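Local coordinates for putative ABC-transporter ATP-binding protein (Alicyclobacillus acidocaldarius, PDB 1Z47), which probably binds and hydrolyses ATP as the energy-supplying subunit of a sulfate-importing ABC transporter, at residues 254-258 with 259-263; 282-286 with 287-291; 292-296 with 297-301. All coordinates share one frame; numbering follows the deposited sequence.

Interaction 1: residues 254-258 with 259-263; sequences RAVQN and GRIEV
R254 reaches across a tight reversal of the chain to E262, and N258 and R260 fill the turn itself. The R254 side chain is bent at chi2 (-68°), which swings NE over to the backbone of the returning strand, where it gives a hydrogen bond of 2.9 Å to E262 O. The acceptor lies at the edge of the guanidinium, close to its plane, while the donor is tilted away from the carbonyl plane. On the way there R254 CB passes I261 CG2 at 3.7 Å, the two side chains crossing at about a right angle. The carboxylate of E262 is near but not bridged: its plane stands almost perpendicular to the guanidinium, with R254 CD 3.6 Å from E262 OE1. NH1 instead finds its salt bridge with E323. Replacing R254 by an alanine would remove the donor to E262 O and is likely to leave E323 without this cationic partner. At the other end, N258 CB sits over one face of the R260 guanidinium, offset toward the rim, 3.2 Å from R260 NH1; the amide and guanidinium planes are 34° apart. Between these poles Q257 and R260 pair through their backbones: Q257 N bonds R260 O in a nearly straight 3.1 Å link, and R260 N returns a bond of 3.2 Å to Q257 O. Two waters bridge the strands: one joins A255 N to E262 OE1, the other A255 O and, weakly, R260 O. The E276 carboxylate receives the backbone N-H groups of N258 and G259, both of which have positive phi. This is a beta hairpin with a two-residue loop, a type I' turn with N258 and G259 at its corners.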
# COMPACT_ATOMS: atom_id res chain seq x y z
N ARG B 254 -20.40 -18.34 11.75
CA ARG B 254 -20.75 -19.07 12.97
C ARG B 254 -22.25 -19.20 12.90
O ARG B 254 -22.92 -18.37 12.30
CB ARG B 254 -20.36 -18.31 14.26
CG ARG B 254 -18.87 -18.24 14.57
CD ARG B 254 -18.24 -19.55 14.92
NE ARG B 254 -16.84 -19.39 15.31
CZ ARG B 254 -15.80 -19.45 14.46
NH1 ARG B 254 -15.98 -19.65 13.17
NH2 ARG B 254 -14.57 -19.32 14.93
N ALA B 255 -22.78 -20.28 13.49
CA ALA B 255 -24.23 -20.48 13.51
C ALA B 255 -24.67 -20.08 14.91
O ALA B 255 -23.99 -20.37 15.89
CB ALA B 255 -24.57 -21.97 13.25
N VAL B 256 -25.82 -19.43 15.01
CA VAL B 256 -26.31 -19.00 16.30
C VAL B 256 -27.03 -20.14 17.04
O VAL B 256 -27.86 -20.83 16.45
CB VAL B 256 -27.30 -17.86 16.13
CG1 VAL B 256 -27.85 -17.43 17.47
CG2 VAL B 256 -26.63 -16.72 15.37
N GLN B 257 -26.70 -20.36 18.31
CA GLN B 257 -27.38 -21.37 19.12
C GLN B 257 -27.41 -20.83 20.56
O GLN B 257 -26.39 -20.32 21.06
CB GLN B 257 -26.64 -22.71 19.05
CG GLN B 257 -27.50 -23.91 19.50
CD GLN B 257 -26.84 -25.25 19.19
OE1 GLN B 257 -25.68 -25.29 18.79
NE2 GLN B 257 -27.56 -26.35 19.39
N ASN B 258 -28.58 -20.89 21.19
CA ASN B 258 -28.77 -20.37 22.55
C ASN B 258 -28.42 -18.88 22.62
O ASN B 258 -27.80 -18.42 23.59
CB ASN B 258 -27.90 -21.16 23.54
CG ASN B 258 -28.14 -22.65 23.45
OD1 ASN B 258 -29.29 -23.09 23.42
ND2 ASN B 258 -27.06 -23.44 23.41
N GLY B 259 -28.81 -18.15 21.57
CA GLY B 259 -28.55 -16.72 21.48
C GLY B 259 -27.09 -16.25 21.47
O GLY B 259 -26.80 -15.12 21.85
N ARG B 260 -26.18 -17.11 21.05
CA ARG B 260 -24.76 -16.77 21.03
C ARG B 260 -23.97 -17.56 20.00
O ARG B 260 -24.49 -18.52 19.41
CB ARG B 260 -24.16 -17.05 22.43
CG ARG B 260 -24.18 -18.52 22.83
CD ARG B 260 -23.99 -18.72 24.35
NE ARG B 260 -23.88 -20.15 24.69
CZ ARG B 260 -24.77 -20.83 25.40
NH1 ARG B 260 -25.85 -20.22 25.88
NH2 ARG B 260 -24.60 -22.13 25.60
N ILE B 261 -22.74 -17.12 19.73
CA ILE B 261 -21.87 -17.86 18.85
C ILE B 261 -20.59 -18.12 19.66
O ILE B 261 -20.29 -17.38 20.60
CB ILE B 261 -21.53 -17.11 17.55
CG1 ILE B 261 -20.96 -15.72 17.86
CG2 ILE B 261 -22.79 -17.02 16.68
CD1 ILE B 261 -20.38 -15.01 16.61
N GLU B 262 -19.87 -19.17 19.30
CA GLU B 262 -18.64 -19.52 20.01
C GLU B 262 -17.40 -19.08 19.25
O GLU B 262 -17.12 -19.57 18.16
CB GLU B 262 -18.59 -21.04 20.23
CG GLU B 262 -19.87 -21.77 19.83
CD GLU B 262 -20.01 -21.99 18.31
OE1 GLU B 262 -20.16 -21.00 17.55
OE2 GLU B 262 -19.98 -23.17 17.88
N VAL B 263 -16.65 -18.15 19.85
CA VAL B 263 -15.44 -17.63 19.24
C VAL B 263 -14.28 -17.78 20.22
O VAL B 263 -14.24 -17.13 21.26
CB VAL B 263 -15.62 -16.14 18.84
CG1 VAL B 263 -14.42 -15.63 18.11
CG2 VAL B 263 -16.87 -15.98 17.98
O HOH W 1 -20.76 -22.09 14.69
O HOH W 2 -23.28 -21.47 18.42

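Interaction 2: residues 282-286 with 287-291; sequences VVVRP and KDVEL
V284 and V289 press together where a tight turn, R285 to D288, carries the chain from strand 279-284 into strand 289-293 within the CysA C-terminal regulatory domain. V284 CG1 and V289 CG2 are only 3.3 Å apart, closer than two methyl groups normally sit, and the two side chains cross at about a right angle. V284 CG1 gets there by standing anti to its own nitrogen (chi1 179°), while W325 and V327 of strand 324-330 add to the apolar side. D288 N closes the turn on R285 O at 2.8 Å. The other side is looser and polar. There R285 and D288 run side by side, R285 CB touching D288 OD2 at 3.4 Å, and a water spans R285 N and the same carboxylate oxygen. The R285 guanidinium extends beyond the turn to the carbonyls of I246, E248 and Y234, with a cation-pi contact to the Y234 ring. K287, partly exposed and packed on S311 of the second subunit, bonds the Y234 hydroxyl and makes a long salt bridge to its neighbour, K287 NZ to D288 OD2 at 3.8 Å.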
# COMPACT_ATOMS: atom_id res chain seq x y z
N VAL B 282 -18.73 -13.26 11.85
CA VAL B 282 -18.15 -12.60 13.01
C VAL B 282 -16.94 -11.87 12.41
O VAL B 282 -16.16 -12.47 11.65
CB VAL B 282 -17.65 -13.61 14.05
CG1 VAL B 282 -17.42 -12.90 15.38
CG2 VAL B 282 -18.63 -14.73 14.17
N VAL B 283 -16.80 -10.59 12.72
CA VAL B 283 -15.66 -9.81 12.22
C VAL B 283 -14.82 -9.36 13.41
O VAL B 283 -15.31 -8.67 14.30
CB VAL B 283 -16.16 -8.60 11.40
CG1 VAL B 283 -14.98 -7.81 10.82
CG2 VAL B 283 -17.02 -9.09 10.24
N VAL B 284 -13.55 -9.76 13.43
CA VAL B 284 -12.66 -9.40 14.53
C VAL B 284 -11.35 -8.86 13.96
O VAL B 284 -10.67 -9.55 13.21
CB VAL B 284 -12.37 -10.64 15.45
CG1 VAL B 284 -11.41 -10.26 16.59
CG2 VAL B 284 -13.70 -11.22 15.98
N ARG B 285 -11.02 -7.62 14.32
CA ARG B 285 -9.79 -7.01 13.83
C ARG B 285 -8.56 -7.61 14.50
O ARG B 285 -8.57 -7.90 15.68
CB ARG B 285 -9.86 -5.49 14.00
CG ARG B 285 -11.00 -4.88 13.15
CD ARG B 285 -10.82 -3.39 12.93
NE ARG B 285 -12.01 -2.76 12.39
CZ ARG B 285 -12.35 -2.75 11.10
NH1 ARG B 285 -11.58 -3.35 10.21
NH2 ARG B 285 -13.44 -2.12 10.72
N PRO B 286 -7.48 -7.83 13.73
CA PRO B 286 -6.24 -8.42 14.26
C PRO B 286 -5.72 -7.83 15.58
O PRO B 286 -5.20 -8.56 16.43
CB PRO B 286 -5.25 -8.22 13.12
CG PRO B 286 -6.12 -8.37 11.89
CD PRO B 286 -7.34 -7.52 12.30
N LYS B 287 -5.86 -6.52 15.74
CA LYS B 287 -5.41 -5.85 16.95
C LYS B 287 -6.32 -6.16 18.15
O LYS B 287 -5.90 -6.01 19.29
CB LYS B 287 -5.37 -4.33 16.72
CG LYS B 287 -6.74 -3.65 16.65
CD LYS B 287 -6.58 -2.14 16.41
CE LYS B 287 -7.85 -1.34 16.70
NZ LYS B 287 -9.01 -1.74 15.85
N ASP B 288 -7.55 -6.60 17.88
CA ASP B 288 -8.51 -6.90 18.95
C ASP B 288 -8.51 -8.31 19.50
O ASP B 288 -9.51 -8.75 20.06
CB ASP B 288 -9.92 -6.57 18.48
CG ASP B 288 -10.09 -5.12 18.15
OD1 ASP B 288 -9.47 -4.28 18.85
OD2 ASP B 288 -10.85 -4.80 17.20
N VAL B 289 -7.39 -9.01 19.36
CA VAL B 289 -7.27 -10.37 19.86
C VAL B 289 -5.98 -10.46 20.68
O VAL B 289 -4.91 -10.06 20.20
CB VAL B 289 -7.22 -11.36 18.70
CG1 VAL B 289 -7.11 -12.79 19.22
CG2 VAL B 289 -8.47 -11.19 17.81
N GLU B 290 -6.07 -10.98 21.90
CA GLU B 290 -4.89 -11.11 22.77
C GLU B 290 -4.46 -12.56 22.95
O GLU B 290 -5.29 -13.45 23.10
CB GLU B 290 -5.20 -10.49 24.13
CG GLU B 290 -5.99 -9.20 24.00
CD GLU B 290 -6.20 -8.50 25.33
OE1 GLU B 290 -5.27 -7.79 25.79
OE2 GLU B 290 -7.28 -8.66 25.92
N LEU B 291 -3.15 -12.79 22.92
CA LEU B 291 -2.62 -14.14 23.06
C LEU B 291 -1.90 -14.36 24.38
O LEU B 291 -1.18 -13.48 24.88
CB LEU B 291 -1.67 -14.43 21.90
CG LEU B 291 -2.25 -14.01 20.55
CD1 LEU B 291 -1.26 -14.33 19.46
CD2 LEU B 291 -3.57 -14.72 20.32
O HOH W 3 -12.41 -6.57 16.25

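Interaction 3: residues 292-296 with 297-301; sequences QPASE and REAHA
The carboxylate of E298 is the flat group that turns to S295 across this loop; its OE1 accepts a weak 3.4 Å hydrogen bond from S295 OG, and it makes no stack with the opposite segment. The loop joins strands 289-293 and 301-308 of an antiparallel sheet, passing the end of the intervening strand 342-347, and it runs from a tight, irregular corner at E296-R297 to a classic beta bulge, where H300 and A301 together face V343. S295 OG comes closer to the aliphatic part of E298, 3.1 Å from E298 CG. It lies between its backbone nitrogen and carbonyl carbon (chi1 61°), which also sets it beside the foot of R297, 3.3 Å from R297 CB. The backbone bonds that round the corner are modest: E298 N reaches S295 O weakly, and A299 N is shared between S295 O and, weakly, E296 O at 3.0 Å. S295 O is doubtfully positioned, so the bonds that rest on it should be read with caution. E296 and A299 both touch W342 of strand 342-347. At the bulge, H300 ND1 is bonded to M345 N and its ring meets that of H344. Where the loop narrows, A294 CB meets A299 CB at 4.2 Å.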
# COMPACT_ATOMS: atom_id res chain seq x y z
N GLN B 292 -2.10 -15.54 24.95
CA GLN B 292 -1.49 -15.91 26.21
C GLN B 292 -1.09 -17.36 26.06
O GLN B 292 -1.85 -18.16 25.52
CB GLN B 292 -2.52 -15.73 27.33
CG GLN B 292 -3.06 -14.31 27.36
CD GLN B 292 -4.13 -14.08 28.41
OE1 GLN B 292 -3.91 -14.30 29.60
NE2 GLN B 292 -5.30 -13.61 27.97
N PRO B 293 0.13 -17.71 26.51
CA PRO B 293 0.65 -19.08 26.41
C PRO B 293 -0.33 -20.13 26.92
O PRO B 293 -1.22 -19.82 27.71
CB PRO B 293 1.94 -19.02 27.23
CG PRO B 293 2.36 -17.57 27.11
CD PRO B 293 1.05 -16.86 27.28
N ALA B 294 -0.15 -21.37 26.47
CA ALA B 294 -1.02 -22.46 26.89
C ALA B 294 -0.52 -23.82 26.39
O ALA B 294 0.34 -23.90 25.51
CB ALA B 294 -2.45 -22.23 26.40
N SER B 295 -1.07 -24.88 26.98
CA SER B 295 -0.72 -26.24 26.60
C SER B 295 -1.58 -26.63 25.40
O SER B 295 -2.71 -26.15 25.27
CB SER B 295 -1.00 -27.20 27.77
OG SER B 295 -2.38 -27.20 28.13
N GLU B 296 -1.05 -27.49 24.53
CA GLU B 296 -1.79 -27.96 23.36
C GLU B 296 -3.13 -28.44 23.88
O GLU B 296 -4.19 -28.09 23.36
CB GLU B 296 -1.05 -29.12 22.68
CG GLU B 296 -1.87 -29.88 21.66
CD GLU B 296 -1.04 -30.90 20.91
OE1 GLU B 296 -0.36 -31.71 21.57
OE2 GLU B 296 -1.07 -30.89 19.66
N ARG B 297 -3.05 -29.25 24.93
CA ARG B 297 -4.19 -29.81 25.62
C ARG B 297 -5.42 -28.91 25.55
O ARG B 297 -6.45 -29.29 25.01
CB ARG B 297 -3.80 -30.02 27.09
CG ARG B 297 -4.95 -30.26 28.05
CD ARG B 297 -5.24 -31.73 28.24
NE ARG B 297 -6.34 -31.94 29.17
CZ ARG B 297 -6.73 -33.14 29.61
NH1 ARG B 297 -6.10 -34.23 29.20
NH2 ARG B 297 -7.75 -33.23 30.45
N GLU B 298 -5.28 -27.70 26.07
CA GLU B 298 -6.38 -26.75 26.11
C GLU B 298 -6.20 -25.54 25.19
O GLU B 298 -7.09 -24.70 25.10
CB GLU B 298 -6.53 -26.27 27.55
CG GLU B 298 -5.20 -25.85 28.14
CD GLU B 298 -5.26 -25.59 29.63
OE1 GLU B 298 -4.22 -25.21 30.20
OE2 GLU B 298 -6.35 -25.78 30.22
N ALA B 299 -5.05 -25.44 24.53
CA ALA B 299 -4.76 -24.31 23.65
C ALA B 299 -5.81 -24.17 22.54
O ALA B 299 -6.39 -25.16 22.09
CB ALA B 299 -3.38 -24.47 23.03
N HIS B 300 -6.03 -22.92 22.11
CA HIS B 300 -6.98 -22.59 21.05
C HIS B 300 -6.32 -22.68 19.68
O HIS B 300 -6.93 -23.12 18.70
CB HIS B 300 -7.52 -21.17 21.21
CG HIS B 300 -8.40 -20.99 22.40
ND1 HIS B 300 -8.71 -19.74 22.91
CD2 HIS B 300 -9.07 -21.88 23.16
CE1 HIS B 300 -9.53 -19.88 23.93
NE2 HIS B 300 -9.77 -21.17 24.11
N ALA B 301 -5.06 -22.25 19.62
CA ALA B 301 -4.35 -22.26 18.36
C ALA B 301 -2.87 -22.53 18.49
O ALA B 301 -2.32 -22.60 19.59
CB ALA B 301 -4.58 -20.94 17.64

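How the interactions relate
Followed from the N terminus, the three contacts come in series, none nested in or crossing another. Interaction 1 closes a hairpin at the end of strand 250-255; interaction 2 then turns the chain out of strand 279-284, the neighbour of 250-255 in a three-stranded sheet, and into 289-293, an outer strand of the five-stranded sheet. Interaction 3 begins on that strand and rounds the loop toward 301-308. Interactions 1 and 2 touch, with I261, R254 and V263 packing on V282. Interactions 2 and 3 adjoin in sequence only, their centres about 17 Å apart, while 1 and 3 stay about 6 Å apart at their nearest atoms.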